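Local coordinates for ribokinase (Thermotoga maritima, PDB 1VM7), which probably phosphorylates ribose at O-5 with ATP and magnesium to give D-ribose 5-phosphate, as a homodimeric kinase of the PfkB family, at residues A[22-27]-A[104-109]; A[222-227]-A[258-263]. All coordinates share one frame; numbering follows the deposited sequence.

Contact 1 of 2, residues A[22-27]-A[104-109]; sequences SSNIDI and GRAFIE
The ring of Phe107 takes the tip of Ile27 obliquely: CD1 of Ile27 lies 3.7 Å from CE2 of Phe107, and the two side chains run side by side from the same surface of the sheet. Another flat group, the carboxamide of Asn24, rests against the neighbouring backbone. With CG anti to its own backbone N (chi1 -174°), Asn24 places OD1 3.1 Å from C of Arg105 without forming a hydrogen bond to that strand, while ND2 meets CB of Ala106 at 3.4 Å. An alanine in place of Asn24 would probably leave a gap over this peptide and Ala106, and deprive the predicted ribose site, with Gly52 nearby, of a polar group. The two strands are parallel neighbours in the small four-stranded lid of the ribokinase fold, paired from Ile25 with Arg105 to Ile27 with Phe107. Four backbone hydrogen bonds join them, donated in turn by Ile25, Ala106, Ile27 and Ile108, with Ala106 N to Ile25 O at 2.9 Å and Ile27 N to Ala106 O at 2.8 Å. On the Ala106 surface, CD1 of Ile108 packs on CB of Asp26 at 3.7 Å. The Ile27 and Phe107 surface also packs against the second subunit, while Arg105 bends to Asp78 and to O of Thr103. Just before the strands one water donates to Ser23 O and accepts from Gly104 N.

Contact 2 of 2, residues A[222-227]-A[258-263]; sequences NVIVKL and DVFNGA
The ammonium group of Lys226 is held by several oxygens: NZ donates to OD1 of Asn261 at 3.1 Å, forms a salt bridge with Asp169 and makes a weak hydrogen bond to O of Gly257. The donor stands above the amide plane of Asn261, 54° out of it, and thus does not use a lone pair. ND2 of the same amide bonds to Thr188, which helps to fix its rotation and leaves the oxygen for the lysine. A bend in the outer part of the lysine chain turns it across Asn261 at about a right angle, and CE of Lys226 also comes within 3.3 Å of Asn261 OD1. Strand 222-226 belongs to the large central sheet of this alpha/beta kinase, and helix 256-269 packs over it, their short segments making an angle of 147°. The first turn of that helix carries the predicted catalytic base Asp258, whose carboxylate is bonded to Asn56 and Gln57 on helix 53-65. Phe260 fills the space between strand and helix: CG anti to its backbone N (chi1 176°) directs the ring to the sheet, where CG2 of Ile224 meets CE2 of Phe260 obliquely at 3.8 Å. CD of Lys226 approaches CD2 of Phe260 at 4.2 Å, also obliquely, and OD1 of Asn261 sits at the ring edge in its plane. Lys226 and Asp258 are both predicted to bind ATP.

In the fold
Both contacts are buried, yet they hold different parts of the kinase and share no strand or helix. Contact 1 joins two strands of the small lid sheet and reaches the second subunit, whereas contact 2 lies nearer the centre of the chain, between the large sheet and a helix, and no other chain touches it. Backbone bonds dominate the first; in the second the contact is carried by side chains, through one polar bond and the packing of a single phenylalanine ring. Their centres lie 23 Å apart, their nearest atoms about 8 Å. Contact 1 brings residues of the predicted ribose site, contact 2 the predicted base, also of that site, and residues of the predicted ATP site.

Contact 1 of 2, residues A[22-27]-A[104-109]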
loop_
_atom_site.group_PDB
_atom_site.type_symbol
_atom_site.label_atom_id
_atom_site.label_comp_id
_atom_site.label_asym_id
_atom_site.label_seq_id
_atom_site.Cartn_x
_atom_site.Cartn_y
_atom_site.Cartn_z
ATOM N N SER A 22 -16.531 1.856 -10.105
ATOM C CA SER A 22 -15.237 1.548 -9.552
ATOM C C SER A 22 -15.285 0.749 -8.230
ATOM O O SER A 22 -16.199 0.898 -7.418
ATOM C CB SER A 22 -14.527 2.871 -9.315
ATOM O OG SER A 22 -15.248 3.624 -8.317
ATOM N N SER A 23 -14.298 -0.129 -8.064
ATOM C CA SER A 23 -14.032 -0.850 -6.810
ATOM C C SER A 23 -12.544 -0.603 -6.422
ATOM O O SER A 23 -11.669 -0.796 -7.262
ATOM C CB SER A 23 -14.183 -2.360 -6.975
ATOM O OG SER A 23 -15.476 -2.746 -7.350
ATOM N N ASN A 24 -12.269 -0.191 -5.186
ATOM C CA ASN A 24 -10.930 0.164 -4.703
ATOM C C ASN A 24 -10.762 -0.417 -3.306
ATOM O O ASN A 24 -11.739 -0.508 -2.534
ATOM C CB ASN A 24 -10.870 1.698 -4.651
ATOM C CG ASN A 24 -9.505 2.243 -4.320
ATOM O OD1 ASN A 24 -8.575 2.233 -5.163
ATOM N ND2 ASN A 24 -9.371 2.784 -3.089
ATOM N N ILE A 25 -9.544 -0.811 -2.977
ATOM C CA ILE A 25 -9.147 -1.087 -1.614
ATOM C C ILE A 25 -8.469 0.163 -1.128
ATOM O O ILE A 25 -7.522 0.610 -1.769
ATOM C CB ILE A 25 -8.077 -2.192 -1.579
ATOM C CG1 ILE A 25 -8.588 -3.428 -2.312
ATOM C CG2 ILE A 25 -7.703 -2.541 -0.153
ATOM C CD1 ILE A 25 -9.864 -4.003 -1.744
ATOM N N ASP A 26 -8.917 0.705 0.007
ATOM C CA ASP A 26 -8.226 1.844 0.620
ATOM C C ASP A 26 -7.292 1.335 1.698
ATOM O O ASP A 26 -7.739 0.742 2.690
ATOM C CB ASP A 26 -9.228 2.834 1.193
ATOM C CG ASP A 26 -9.974 3.571 0.116
ATOM O OD1 ASP A 26 -9.376 3.830 -0.923
ATOM O OD2 ASP A 26 -11.138 3.925 0.316
ATOM N N ILE A 27 -6.000 1.578 1.494
ATOM C CA ILE A 27 -4.956 1.109 2.397
ATOM C C ILE A 27 -4.474 2.298 3.207
ATOM O O ILE A 27 -3.798 3.190 2.676
ATOM C CB ILE A 27 -3.787 0.405 1.629
ATOM C CG1 ILE A 27 -4.319 -0.813 0.868
ATOM C CG2 ILE A 27 -2.675 -0.032 2.577
ATOM C CD1 ILE A 27 -3.489 -1.169 -0.321
ATOM N N GLY A 104 -7.915 -2.359 -8.031
ATOM C CA GLY A 104 -7.584 -0.956 -7.798
ATOM C C GLY A 104 -7.361 -0.743 -6.306
ATOM O O GLY A 104 -8.028 -1.401 -5.441
ATOM N N ARG A 105 -6.400 0.112 -6.004
ATOM C CA ARG A 105 -6.022 0.404 -4.628
ATOM C C ARG A 105 -5.600 1.850 -4.440
ATOM O O ARG A 105 -5.193 2.520 -5.389
ATOM C CB ARG A 105 -4.982 -0.578 -4.135
ATOM C CG ARG A 105 -3.646 -0.623 -4.800
ATOM C CD ARG A 105 -3.010 -1.957 -4.480
ATOM N NE ARG A 105 -3.828 -3.013 -5.042
ATOM C CZ ARG A 105 -3.689 -4.323 -4.850
ATOM N NH1 ARG A 105 -2.723 -4.833 -4.098
ATOM N NH2 ARG A 105 -4.543 -5.140 -5.441
ATOM N N ALA A 106 -5.802 2.357 -3.252
ATOM C CA ALA A 106 -5.370 3.709 -2.918
ATOM C C ALA A 106 -4.543 3.578 -1.647
ATOM O O ALA A 106 -4.929 2.881 -0.686
ATOM C CB ALA A 106 -6.535 4.621 -2.727
ATOM N N PHE A 107 -3.377 4.204 -1.668
ATOM C CA PHE A 107 -2.448 4.168 -0.538
ATOM C C PHE A 107 -2.500 5.516 0.151
ATOM O O PHE A 107 -2.042 6.527 -0.406
ATOM C CB PHE A 107 -1.044 3.905 -1.021
ATOM C CG PHE A 107 -0.909 2.616 -1.743
ATOM C CD1 PHE A 107 -1.130 2.547 -3.114
ATOM C CD2 PHE A 107 -0.588 1.460 -1.066
ATOM C CE1 PHE A 107 -0.995 1.348 -3.783
ATOM C CE2 PHE A 107 -0.433 0.254 -1.757
ATOM C CZ PHE A 107 -0.641 0.204 -3.100
ATOM N N ILE A 108 -3.074 5.514 1.348
ATOM C CA ILE A 108 -3.445 6.730 2.037
ATOM C C ILE A 108 -2.540 6.861 3.250
ATOM O O ILE A 108 -2.608 6.066 4.184
ATOM C CB ILE A 108 -4.935 6.718 2.487
ATOM C CG1 ILE A 108 -5.876 6.446 1.308
ATOM C CG2 ILE A 108 -5.292 8.057 3.214
ATOM C CD1 ILE A 108 -7.270 5.990 1.696
ATOM N N GLU A 109 -1.668 7.858 3.227
ATOM C CA GLU A 109 -0.761 8.114 4.360
ATOM C C GLU A 109 -1.381 9.191 5.201
ATOM O O GLU A 109 -1.627 10.255 4.693
ATOM C CB GLU A 109 0.625 8.517 3.851
ATOM C CG GLU A 109 1.652 8.825 4.937
ATOM C CD GLU A 109 3.068 9.112 4.388
ATOM O OE1 GLU A 109 3.293 9.075 3.149
ATOM O OE2 GLU A 109 3.964 9.357 5.218
HETATM O O HOH W 1 -10.583 -2.847 -9.086
#

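Contact 2 of 2, residues A[222-227]-A[258-263]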
loop_
_atom_site.group_PDB
_atom_site.type_symbol
_atom_site.label_atom_id
_atom_site.label_comp_id
_atom_site.label_asym_id
_atom_site.label_seq_id
_atom_site.Cartn_x
_atom_site.Cartn_y
_atom_site.Cartn_z
ATOM N N ASN A 222 -32.214 16.797 -14.481
ATOM C CA ASN A 222 -32.214 17.254 -13.088
ATOM C C ASN A 222 -30.784 17.437 -12.609
ATOM O O ASN A 222 -29.936 16.551 -12.826
ATOM C CB ASN A 222 -32.849 16.218 -12.155
ATOM C CG ASN A 222 -34.318 15.986 -12.420
ATOM O OD1 ASN A 222 -35.174 16.645 -11.826
ATOM N ND2 ASN A 222 -34.624 15.043 -13.317
ATOM N N VAL A 223 -30.496 18.563 -11.964
ATOM C CA VAL A 223 -29.239 18.676 -11.213
ATOM C C VAL A 223 -29.509 18.601 -9.713
ATOM O O VAL A 223 -30.328 19.332 -9.184
ATOM C CB VAL A 223 -28.468 19.993 -11.505
ATOM C CG1 VAL A 223 -27.084 19.946 -10.803
ATOM C CG2 VAL A 223 -28.312 20.203 -13.005
ATOM N N ILE A 224 -28.795 17.716 -9.031
ATOM C CA ILE A 224 -28.853 17.650 -7.575
ATOM C C ILE A 224 -27.495 18.067 -7.063
ATOM O O ILE A 224 -26.512 17.360 -7.244
ATOM C CB ILE A 224 -29.166 16.236 -7.067
ATOM C CG1 ILE A 224 -30.519 15.765 -7.604
ATOM C CG2 ILE A 224 -29.175 16.201 -5.537
ATOM C CD1 ILE A 224 -30.780 14.299 -7.318
ATOM N N VAL A 225 -27.432 19.222 -6.423
ATOM C CA VAL A 225 -26.161 19.675 -5.888
ATOM C C VAL A 225 -26.079 19.316 -4.410
ATOM O O VAL A 225 -26.846 19.814 -3.616
ATOM C CB VAL A 225 -25.939 21.180 -6.077
ATOM C CG1 VAL A 225 -24.486 21.537 -5.765
ATOM C CG2 VAL A 225 -26.307 21.611 -7.518
ATOM N N LYS A 226 -25.131 18.453 -4.054
ATOM C CA LYS A 226 -24.940 18.061 -2.663
ATOM C C LYS A 226 -24.145 19.136 -1.958
ATOM O O LYS A 226 -22.991 19.358 -2.302
ATOM C CB LYS A 226 -24.200 16.737 -2.578
ATOM C CG LYS A 226 -24.774 15.630 -3.487
ATOM C CD LYS A 226 -23.984 14.325 -3.335
ATOM C CE LYS A 226 -23.573 13.711 -4.697
ATOM N NZ LYS A 226 -22.688 12.519 -4.518
ATOM N N LEU A 227 -24.743 19.803 -0.971
ATOM C CA LEU A 227 -24.065 20.932 -0.293
ATOM C C LEU A 227 -23.561 20.663 1.125
ATOM O O LEU A 227 -23.283 21.606 1.846
ATOM C CB LEU A 227 -24.960 22.186 -0.266
ATOM C CG LEU A 227 -25.661 22.615 -1.554
ATOM C CD1 LEU A 227 -26.592 23.797 -1.270
ATOM C CD2 LEU A 227 -24.633 22.964 -2.615
ATOM N N ASP A 258 -21.884 9.200 -1.986
ATOM C CA ASP A 258 -22.142 7.835 -2.448
ATOM C C ASP A 258 -23.381 7.251 -1.784
ATOM O O ASP A 258 -24.231 6.630 -2.433
ATOM C CB ASP A 258 -20.928 6.941 -2.123
ATOM C CG ASP A 258 -19.661 7.361 -2.866
ATOM O OD1 ASP A 258 -19.794 7.835 -4.037
ATOM O OD2 ASP A 258 -18.536 7.183 -2.298
ATOM N N VAL A 259 -23.470 7.422 -0.469
ATOM C CA VAL A 259 -24.668 7.012 0.254
ATOM C C VAL A 259 -25.891 7.779 -0.259
ATOM O O VAL A 259 -26.918 7.182 -0.543
ATOM C CB VAL A 259 -24.503 7.163 1.789
ATOM C CG1 VAL A 259 -25.794 6.842 2.536
ATOM C CG2 VAL A 259 -23.438 6.225 2.282
ATOM N N PHE A 260 -25.772 9.097 -0.414
ATOM C CA PHE A 260 -26.863 9.845 -0.972
ATOM C C PHE A 260 -27.302 9.263 -2.311
ATOM O O PHE A 260 -28.490 9.030 -2.533
ATOM C CB PHE A 260 -26.517 11.327 -1.143
ATOM C CG PHE A 260 -27.610 12.078 -1.799
ATOM C CD1 PHE A 260 -28.710 12.470 -1.068
ATOM C CD2 PHE A 260 -27.620 12.253 -3.166
ATOM C CE1 PHE A 260 -29.775 13.126 -1.674
ATOM C CE2 PHE A 260 -28.680 12.896 -3.782
ATOM C CZ PHE A 260 -29.763 13.345 -3.027
ATOM N N ASN A 261 -26.350 9.069 -3.226
ATOM C CA ASN A 261 -26.708 8.644 -4.584
ATOM C C ASN A 261 -27.427 7.287 -4.586
ATOM O O ASN A 261 -28.432 7.148 -5.274
ATOM C CB ASN A 261 -25.483 8.637 -5.522
ATOM C CG ASN A 261 -25.174 10.021 -6.097
ATOM O OD1 ASN A 261 -25.240 11.009 -5.398
ATOM N ND2 ASN A 261 -24.829 10.076 -7.378
ATOM N N GLY A 262 -26.918 6.328 -3.804
ATOM C CA GLY A 262 -27.482 4.985 -3.753
ATOM C C GLY A 262 -28.859 4.957 -3.141
ATOM O O GLY A 262 -29.771 4.323 -3.667
ATOM N N ALA A 263 -29.011 5.665 -2.025
ATOM C CA ALA A 263 -30.300 5.803 -1.348
ATOM C C ALA A 263 -31.298 6.588 -2.201
ATOM O O ALA A 263 -32.457 6.204 -2.318
ATOM C CB ALA A 263 -30.101 6.470 -0.029
#